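Alanine racemase (Oenococcus oeni PSU-1, PDB 3HUR) belongs to the alanine racemase family, whose members join an N-terminal alpha/beta barrel to a C-terminal domain built mainly of beta strands. Local coordinates at residues 10-15 and 44-49; 37-42 and 227-232; 259-264 and 320-325. All coordinates share one frame; numbering follows the deposited sequence.

Interactions 1 and 2 are neighbours, with centres about 11 Å apart. Both use the short, weakly bonded helical turn 41-45, which follows the first barrel strand, 34-38. They touch: Gly47 N lies 2.8 Å from Asp42 O, a probable hydrogen bond. Interaction 2 lies in the barrel and has a sulfate ion bonded to each of its two segments. Interaction 1 joins the same barrel to strand 10-15, a member of the mixed sheet. Interaction 3 lies in the C-terminal domain, on that sheet. Strands 10-15 and 251-263 are neighbours there, yet the centres of interactions 1 and 3 are about 29 Å apart. The centres of interactions 2 and 3 are about 37 Å apart.

Interaction 1. Residues 10-15 and 44-49; sequences TWVSVD and YGLGAI
Val14 and Val12 pack against Leu46 where two parts of the fold meet. Strand 10-15 belongs to the mixed beta sheet that includes the C-terminal strands. Residues 44-49 link the weakly bonded helical turn 41-45 to helix 48-57 of the alpha/beta barrel. Tyr44 and Gly45, in that turn, have positive phi, as in a left-handed helix.

The direct contact is apolar and buried. Leu46 CD2 is the branch that reaches the strand. It lies 4.4 Å from Val14 CG2 and 4.5 Å from Val12 CG1. The two valines are alternate residues of the strand, so both face the turn. At chi1 178° Val14 CG1 is anti to the backbone N, and CG2, beside that N, is the methyl that meets Leu46. This same methyl also lies 4.1 Å from Leu46 O. Ile250 packs on Leu46 as well.

No hydrogen bond runs between the two segments. The polar links go through strand 372-375, which pairs in parallel with strand 10-15. Tyr374 OH donates to Leu46 O, and Arg372 NH2 to Gly45 O.

Each segment also holds an N-cap residue. Gly47 precedes helix 48-57 and has phi 121°, a value that favours glycine. Ala48 N bonds to Asp42 OD2. Asp15 is the N-cap of helix 16-30; its OD1 accepts from Ala18 N and, weakly, from Asp17 N.

Interaction 2. Residues 37-42 and 227-232; sequences AVLKAD and QLISGV. With SO4 (sulfate ion), chain D; SO4 (sulfate ion), chain B.
Ile229 makes the close contacts of this interaction through a single methyl, CD1. This methyl points at the backbone of residues 37-39. It lies 3.5 Å from Val38 O and 4.1 Å from Val38 N. Ala37 CB and Leu39 CD2 meet it from the two neighbouring residues, with Ile229 CD1 4.2 Å from each. The Leu39 side chain crosses that of Ile229 at about a right angle. Leu39 starts out pointing away from residues 227-232, and only its end comes back to them. In Ile229, CG1 is anti to the carbonyl carbon (chi1 -70°) and CD1 continues in an extended line (chi2 170°), which carries the methyl to the strand. Leu23 of helix 16-30 and Phe55 of helix 48-57 also pack on Ile229.

This is the closure of the alpha/beta (TIM) barrel. Strand 34-38 is the first strand of the parallel sheet and lies next to the eighth, 222-223. Residues 227-230 form a short 3-10 turn after that last strand. Gly231 N bonds to Leu228 O at 3.1 Å within the turn. Ile229 O accepts from Asn22 ND2 of helix 16-30.

Away from Ile229 CD1 the segments are looser and polar, with a separate sulfate ion at each. The side chain of Gln227 starts out pointing away from residues 37-42. Gln227 N bonds to O1 of the chain B sulfate ion at 3.3 Å and nearly straight (170°). Ser206 OG also bonds this sulfate. Asp42 is exposed, and its N donates to O4 of the chain D sulfate ion at 2.7 Å. Asn68 ND2 of the same chain and Arg8 NH1 of the second subunit also bond that ion.

Interaction 3. Residues 259-264 and 320-325; sequences DVRFVK and QTMVKL
Val260 and Leu325 touch across one face of a sheet, while Arg261 and Met322 approach each other on the other face. At the start of the second segment, Gln320 turns to the subunit interfaces. Its NE2 bonds to Tyr271 O of the third subunit and to Tyr354 OH of the second subunit. Its OE1 bonds to Thr317 OG1. Thr321 is buried, and its OG1 donates to Phe288 O.

Met322 comes next. Its sulfur is modelled at the edge of the Arg261 guanidinium, near its plane, but too close to NH2. A bend at chi3 (-63°) brings the end of Arg261 nearer to Met322; the fine placement is doubtful. The same arginine makes a cation-pi contact with Tyr271 of the third subunit.

The two segments are not paired with each other. Strand 281-286 lies between strands 251-263 and 321-324 and is antiparallel to both. Arg261 bonds through its backbone to Val283, and Val323 to Ala284. The contact therefore reaches over a middle strand of the C-terminal domain.

Val323 packs on Val303 and Met310. Lys324 packs on Met277 and Pro311.

Leu325 closes the segment. Its CD1 meets Val260 CG1 at 4.0 Å, and the two side chains run at a slant to each other. With chi1 of Val260 at -166°, CG1 lies anti to the backbone N and is the methyl that meets Leu325. Ala284, on the middle strand, packs under Leu325, and Tyr282 packs on Val260.

Interaction 1. Residues 10-15 and 44-49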
loop_
_atom_site.group_PDB
_atom_site.type_symbol
_atom_site.label_atom_id
_atom_site.label_comp_id
_atom_site.label_asym_id
_atom_site.label_seq_id
_atom_site.Cartn_x
_atom_site.Cartn_y
_atom_site.Cartn_z
ATOM N N THR A 10 0.015 19.931 8.775
ATOM C CA THR A 10 0.922 19.845 7.681
ATOM C C THR A 10 0.319 20.570 6.490
ATOM O O THR A 10 -0.885 20.728 6.416
ATOM C CB THR A 10 1.175 18.385 7.326
ATOM O OG1 THR A 10 -0.073 17.736 6.998
ATOM C CG2 THR A 10 1.854 17.669 8.438
ATOM N N TRP A 11 1.151 21.006 5.559
ATOM C CA TRP A 11 0.681 21.657 4.359
ATOM C C TRP A 11 1.794 21.744 3.286
ATOM O O TRP A 11 2.973 21.528 3.586
ATOM C CB TRP A 11 0.164 23.052 4.707
ATOM C CG TRP A 11 1.184 23.978 5.240
ATOM C CD1 TRP A 11 1.951 24.845 4.531
ATOM C CD2 TRP A 11 1.550 24.156 6.622
ATOM N NE1 TRP A 11 2.802 25.541 5.384
ATOM C CE2 TRP A 11 2.572 25.125 6.667
ATOM C CE3 TRP A 11 1.111 23.581 7.825
ATOM C CZ2 TRP A 11 3.132 25.546 7.846
ATOM C CZ3 TRP A 11 1.697 23.978 8.985
ATOM C CH2 TRP A 11 2.688 24.960 8.999
ATOM N N VAL A 12 1.408 22.040 2.048
ATOM C CA VAL A 12 2.346 22.276 0.929
ATOM C C VAL A 12 2.397 23.742 0.731
ATOM O O VAL A 12 1.385 24.357 0.457
ATOM C CB VAL A 12 1.884 21.732 -0.435
ATOM C CG1 VAL A 12 2.935 22.077 -1.526
ATOM C CG2 VAL A 12 1.655 20.246 -0.366
ATOM N N SER A 13 3.599 24.284 0.864
ATOM C CA SER A 13 3.836 25.702 0.799
ATOM C C SER A 13 4.367 25.994 -0.615
ATOM O O SER A 13 5.354 25.414 -1.033
ATOM C CB SER A 13 4.875 26.058 1.859
ATOM O OG SER A 13 5.227 27.403 1.716
ATOM N N VAL A 14 3.717 26.908 -1.311
ATOM C CA VAL A 14 3.973 27.212 -2.695
ATOM C C VAL A 14 4.361 28.704 -2.844
ATOM O O VAL A 14 3.551 29.600 -2.612
ATOM C CB VAL A 14 2.703 26.985 -3.541
ATOM C CG1 VAL A 14 2.982 27.367 -4.990
ATOM C CG2 VAL A 14 2.178 25.544 -3.410
ATOM N N ASP A 15 5.594 28.967 -3.223
ATOM C CA ASP A 15 6.080 30.330 -3.336
ATOM C C ASP A 15 5.862 30.873 -4.757
ATOM O O ASP A 15 6.566 30.483 -5.712
ATOM C CB ASP A 15 7.557 30.331 -2.990
ATOM C CG ASP A 15 8.224 31.603 -3.370
ATOM O OD1 ASP A 15 7.543 32.461 -3.973
ATOM O OD2 ASP A 15 9.427 31.721 -3.083
ATOM N N TYR A 44 -0.296 21.570 -11.895
ATOM C CA TYR A 44 0.591 20.466 -11.512
ATOM C C TYR A 44 0.386 20.189 -10.077
ATOM O O TYR A 44 1.306 20.055 -9.349
ATOM C CB TYR A 44 2.060 20.769 -11.863
ATOM C CG TYR A 44 2.195 20.793 -13.337
ATOM C CD1 TYR A 44 2.111 21.978 -14.048
ATOM C CD2 TYR A 44 2.285 19.625 -14.035
ATOM C CE1 TYR A 44 2.204 21.987 -15.454
ATOM C CE2 TYR A 44 2.358 19.608 -15.409
ATOM C CZ TYR A 44 2.326 20.797 -16.119
ATOM O OH TYR A 44 2.374 20.742 -17.505
ATOM N N GLY A 45 -0.866 20.130 -9.685
ATOM C CA GLY A 45 -1.213 19.934 -8.294
ATOM C C GLY A 45 -0.767 21.001 -7.314
ATOM O O GLY A 45 -0.755 20.740 -6.120
ATOM N N LEU A 46 -0.443 22.190 -7.805
ATOM C CA LEU A 46 -0.014 23.297 -6.946
ATOM C C LEU A 46 -0.986 24.460 -6.965
ATOM O O LEU A 46 -0.900 25.344 -6.098
ATOM C CB LEU A 46 1.379 23.813 -7.335
ATOM C CG LEU A 46 2.482 22.776 -7.265
ATOM C CD1 LEU A 46 3.809 23.446 -7.431
ATOM C CD2 LEU A 46 2.422 22.016 -5.956
ATOM N N GLY A 47 -1.893 24.485 -7.944
ATOM C CA GLY A 47 -2.998 25.437 -7.943
ATOM C C GLY A 47 -2.981 26.313 -9.177
ATOM O O GLY A 47 -2.205 27.204 -9.297
ATOM N N ALA A 48 -3.869 26.069 -10.103
ATOM C CA ALA A 48 -3.784 26.751 -11.388
ATOM C C ALA A 48 -4.159 28.234 -11.248
ATOM O O ALA A 48 -3.529 29.111 -11.794
ATOM C CB ALA A 48 -4.644 26.049 -12.393
ATOM N N ILE A 49 -5.185 28.515 -10.488
ATOM C CA ILE A 49 -5.652 29.875 -10.337
ATOM C C ILE A 49 -4.603 30.803 -9.740
ATOM O O ILE A 49 -4.241 31.759 -10.393
ATOM C CB ILE A 49 -6.917 29.874 -9.523
ATOM C CG1 ILE A 49 -7.927 29.011 -10.238
ATOM C CG2 ILE A 49 -7.450 31.259 -9.307
ATOM C CD1 ILE A 49 -9.245 29.589 -10.349
#

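Interaction 2. Residues 37-42 and 227-232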
loop_
_atom_site.group_PDB
_atom_site.type_symbol
_atom_site.label_atom_id
_atom_site.label_comp_id
_atom_site.label_asym_id
_atom_site.label_seq_id
_atom_site.Cartn_x
_atom_site.Cartn_y
_atom_site.Cartn_z
ATOM N N ALA A 37 2.113 29.686 -20.423
ATOM C CA ALA A 37 2.300 28.881 -19.201
ATOM C C ALA A 37 1.347 27.727 -19.262
ATOM O O ALA A 37 0.149 27.948 -19.408
ATOM C CB ALA A 37 2.012 29.711 -18.000
ATOM N N VAL A 38 1.874 26.500 -19.235
ATOM C CA VAL A 38 1.034 25.331 -19.283
ATOM C C VAL A 38 0.716 24.939 -17.829
ATOM O O VAL A 38 1.593 24.731 -17.021
ATOM C CB VAL A 38 1.688 24.157 -20.085
ATOM C CG1 VAL A 38 0.756 22.952 -20.147
ATOM C CG2 VAL A 38 2.051 24.568 -21.519
ATOM N N LEU A 39 -0.567 24.830 -17.538
ATOM C CA LEU A 39 -1.056 24.537 -16.238
ATOM C C LEU A 39 -1.992 23.352 -16.319
ATOM O O LEU A 39 -3.204 23.511 -16.366
ATOM C CB LEU A 39 -1.840 25.739 -15.752
ATOM C CG LEU A 39 -0.962 26.935 -15.399
ATOM C CD1 LEU A 39 -1.868 27.989 -14.840
ATOM C CD2 LEU A 39 0.160 26.549 -14.379
ATOM N N LYS A 40 -1.473 22.142 -16.340
ATOM C CA LYS A 40 -2.355 21.001 -16.370
ATOM C C LYS A 40 -2.496 20.458 -14.959
ATOM O O LYS A 40 -1.642 20.701 -14.098
ATOM C CB LYS A 40 -1.801 19.949 -17.294
ATOM C CG LYS A 40 -1.502 20.436 -18.702
ATOM C CD LYS A 40 -0.822 19.331 -19.448
ATOM C CE LYS A 40 -0.632 19.589 -20.939
ATOM N NZ LYS A 40 0.075 18.374 -21.459
ATOM N N ALA A 41 -3.595 19.760 -14.712
ATOM C CA ALA A 41 -3.789 19.089 -13.421
ATOM C C ALA A 41 -3.734 20.087 -12.266
ATOM O O ALA A 41 -2.963 19.919 -11.340
ATOM C CB ALA A 41 -2.708 17.985 -13.216
ATOM N N ASP A 42 -4.524 21.151 -12.383
ATOM C CA ASP A 42 -4.577 22.190 -11.385
ATOM C C ASP A 42 -3.217 22.699 -11.035
ATOM O O ASP A 42 -2.809 22.692 -9.851
ATOM C CB ASP A 42 -5.317 21.672 -10.123
ATOM C CG ASP A 42 -5.710 22.797 -9.145
ATOM O OD1 ASP A 42 -6.001 22.446 -7.979
ATOM O OD2 ASP A 42 -5.744 24.004 -9.526
ATOM N N GLN A 227 5.652 21.492 -16.857
ATOM C CA GLN A 227 6.142 20.884 -15.643
ATOM C C GLN A 227 7.292 21.602 -15.018
ATOM O O GLN A 227 7.516 21.462 -13.799
ATOM C CB GLN A 227 6.678 19.517 -15.886
ATOM C CG GLN A 227 5.728 18.492 -16.216
ATOM C CD GLN A 227 6.359 17.118 -16.035
ATOM O OE1 GLN A 227 6.337 16.298 -16.949
ATOM N NE2 GLN A 227 6.912 16.861 -14.840
ATOM N N LEU A 228 8.068 22.313 -15.814
ATOM C CA LEU A 228 9.251 22.949 -15.274
ATOM C C LEU A 228 8.894 24.147 -14.417
ATOM O O LEU A 228 9.781 24.729 -13.749
ATOM C CB LEU A 228 10.204 23.409 -16.394
ATOM C CG LEU A 228 9.875 24.683 -17.201
ATOM C CD1 LEU A 228 10.093 25.956 -16.439
ATOM C CD2 LEU A 228 10.760 24.690 -18.452
ATOM N N ILE A 229 7.640 24.582 -14.489
ATOM C CA ILE A 229 7.234 25.726 -13.691
ATOM C C ILE A 229 7.454 25.470 -12.203
ATOM O O ILE A 229 7.808 26.365 -11.466
ATOM C CB ILE A 229 5.771 26.056 -13.894
ATOM C CG1 ILE A 229 5.556 26.638 -15.316
ATOM C CG2 ILE A 229 5.367 27.007 -12.834
ATOM C CD1 ILE A 229 4.063 26.794 -15.773
ATOM N N SER A 230 7.246 24.233 -11.775
ATOM C CA SER A 230 7.346 23.888 -10.372
ATOM C C SER A 230 8.773 23.781 -9.902
ATOM O O SER A 230 9.025 23.722 -8.690
ATOM C CB SER A 230 6.650 22.575 -10.112
ATOM O OG SER A 230 7.406 21.472 -10.565
ATOM N N GLY A 231 9.710 23.752 -10.844
ATOM C CA GLY A 231 11.128 23.688 -10.502
ATOM C C GLY A 231 11.689 22.272 -10.419
ATOM O O GLY A 231 12.850 22.054 -10.021
ATOM N N VAL A 232 10.880 21.286 -10.763
ATOM C CA VAL A 232 11.392 19.930 -10.753
ATOM C C VAL A 232 12.202 19.654 -12.027
ATOM O O VAL A 232 12.095 20.386 -13.016
ATOM C CB VAL A 232 10.263 18.859 -10.699
ATOM C CG1 VAL A 232 9.399 19.050 -9.479
ATOM C CG2 VAL A 232 9.465 18.835 -11.996
HETATM S S SO4 D . -7.548 20.761 -14.586
HETATM O O1 SO4 D . -7.388 19.558 -13.789
HETATM O O2 SO4 D . -7.224 20.592 -16.033
HETATM O O3 SO4 D . -8.933 21.158 -14.336
HETATM O O4 SO4 D . -6.635 21.755 -14.000
HETATM S S SO4 B . 5.639 20.025 -20.654
HETATM O O1 SO4 B . 5.450 19.409 -19.365
HETATM O O2 SO4 B . 6.308 19.169 -21.600
HETATM O O3 SO4 B . 4.352 20.236 -21.246
HETATM O O4 SO4 B . 6.448 21.194 -20.349
#

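Interaction 3. Residues 259-264 and 320-325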
loop_
_atom_site.group_PDB
_atom_site.type_symbol
_atom_site.label_atom_id
_atom_site.label_comp_id
_atom_site.label_asym_id
_atom_site.label_seq_id
_atom_site.Cartn_x
_atom_site.Cartn_y
_atom_site.Cartn_z
ATOM N N ASP A 259 4.746 20.113 20.201
ATOM C CA ASP A 259 5.135 19.891 21.581
ATOM C C ASP A 259 6.661 20.015 21.722
ATOM O O ASP A 259 7.414 19.502 20.891
ATOM C CB ASP A 259 4.657 18.503 22.013
ATOM C CG ASP A 259 4.712 18.279 23.542
ATOM O OD1 ASP A 259 4.539 19.263 24.291
ATOM O OD2 ASP A 259 4.897 17.095 23.973
ATOM N N VAL A 260 7.101 20.713 22.768
ATOM C CA VAL A 260 8.525 20.772 23.165
ATOM C C VAL A 260 8.713 20.276 24.611
ATOM O O VAL A 260 8.013 20.720 25.522
ATOM C CB VAL A 260 9.092 22.187 23.099
ATOM C CG1 VAL A 260 10.611 22.133 23.177
ATOM C CG2 VAL A 260 8.652 22.878 21.823
ATOM N N ARG A 261 9.650 19.341 24.779
ATOM C CA ARG A 261 9.977 18.729 26.058
ATOM C C ARG A 261 11.489 18.868 26.326
ATOM O O ARG A 261 12.310 18.567 25.451
ATOM C CB ARG A 261 9.641 17.241 26.010
ATOM C CG ARG A 261 8.127 16.859 26.044
ATOM C CD ARG A 261 7.964 15.338 25.918
ATOM N NE ARG A 261 8.470 14.884 24.626
ATOM C CZ ARG A 261 8.892 13.652 24.318
ATOM N NH1 ARG A 261 8.911 12.657 25.205
ATOM N NH2 ARG A 261 9.330 13.417 23.075
ATOM N N PHE A 262 11.851 19.316 27.530
ATOM C CA PHE A 262 13.230 19.181 28.033
ATOM C C PHE A 262 13.401 17.718 28.408
ATOM O O PHE A 262 12.725 17.235 29.293
ATOM C CB PHE A 262 13.441 20.085 29.263
ATOM C CG PHE A 262 14.894 20.327 29.640
ATOM C CD1 PHE A 262 15.400 21.628 29.686
ATOM C CD2 PHE A 262 15.741 19.267 29.986
ATOM C CE1 PHE A 262 16.732 21.876 30.052
ATOM C CE2 PHE A 262 17.079 19.499 30.345
ATOM C CZ PHE A 262 17.576 20.809 30.379
ATOM N N VAL A 263 14.273 17.020 27.702
ATOM C CA VAL A 263 14.592 15.638 27.976
ATOM C C VAL A 263 16.059 15.569 28.387
ATOM O O VAL A 263 16.920 16.165 27.719
ATOM C CB VAL A 263 14.432 14.794 26.723
ATOM C CG1 VAL A 263 14.951 13.364 26.975
ATOM C CG2 VAL A 263 12.986 14.813 26.256
ATOM N N LYS A 264 16.360 14.827 29.454
ATOM C CA LYS A 264 17.681 14.921 30.098
ATOM C C LYS A 264 18.654 13.850 29.588
ATOM O O LYS A 264 18.247 12.766 29.179
ATOM C CB LYS A 264 17.548 14.901 31.636
ATOM N N GLN A 320 3.641 11.117 14.824
ATOM C CA GLN A 320 4.604 11.807 15.645
ATOM C C GLN A 320 5.991 11.533 15.107
ATOM O O GLN A 320 6.379 10.399 14.897
ATOM C CB GLN A 320 4.550 11.332 17.105
ATOM C CG GLN A 320 3.298 11.731 17.820
ATOM C CD GLN A 320 3.027 10.877 19.039
ATOM O OE1 GLN A 320 3.593 9.801 19.197
ATOM N NE2 GLN A 320 2.150 11.339 19.891
ATOM N N THR A 321 6.733 12.597 14.955
ATOM C CA THR A 321 8.109 12.542 14.606
ATOM C C THR A 321 8.813 13.461 15.599
ATOM O O THR A 321 8.297 14.556 15.917
ATOM C CB THR A 321 8.292 13.052 13.164
ATOM O OG1 THR A 321 7.638 12.146 12.269
ATOM C CG2 THR A 321 9.723 13.130 12.799
ATOM N N MET A 322 9.960 13.032 16.117
ATOM C CA MET A 322 10.663 13.842 17.134
ATOM C C MET A 322 11.961 14.448 16.585
ATOM O O MET A 322 12.623 13.834 15.781
ATOM C CB MET A 322 10.913 13.009 18.379
ATOM C CG MET A 322 9.697 12.861 19.306
ATOM S SD MET A 322 10.124 11.792 20.714
ATOM C CE MET A 322 10.875 10.440 19.933
ATOM N N VAL A 323 12.277 15.673 16.998
ATOM C CA VAL A 323 13.514 16.345 16.581
ATOM C C VAL A 323 14.276 17.007 17.731
ATOM O O VAL A 323 13.721 17.757 18.526
ATOM C CB VAL A 323 13.206 17.414 15.489
ATOM C CG1 VAL A 323 14.436 18.251 15.164
ATOM C CG2 VAL A 323 12.675 16.738 14.233
ATOM N N LYS A 324 15.576 16.747 17.791
ATOM C CA LYS A 324 16.462 17.434 18.736
ATOM C C LYS A 324 16.728 18.821 18.231
ATOM O O LYS A 324 17.307 18.964 17.178
ATOM C CB LYS A 324 17.806 16.694 18.885
ATOM C CG LYS A 324 18.743 17.294 19.976
ATOM C CD LYS A 324 20.134 16.644 19.994
ATOM C CE LYS A 324 21.067 17.400 21.004
ATOM N NZ LYS A 324 22.452 16.785 21.203
ATOM N N LEU A 325 16.333 19.830 19.006
ATOM C CA LEU A 325 16.495 21.246 18.644
ATOM C C LEU A 325 17.815 21.823 19.192
ATOM O O LEU A 325 18.365 21.313 20.166
ATOM C CB LEU A 325 15.335 22.055 19.212
ATOM C CG LEU A 325 13.911 21.520 18.987
ATOM C CD1 LEU A 325 12.869 22.224 19.892
ATOM C CD2 LEU A 325 13.535 21.628 17.508
#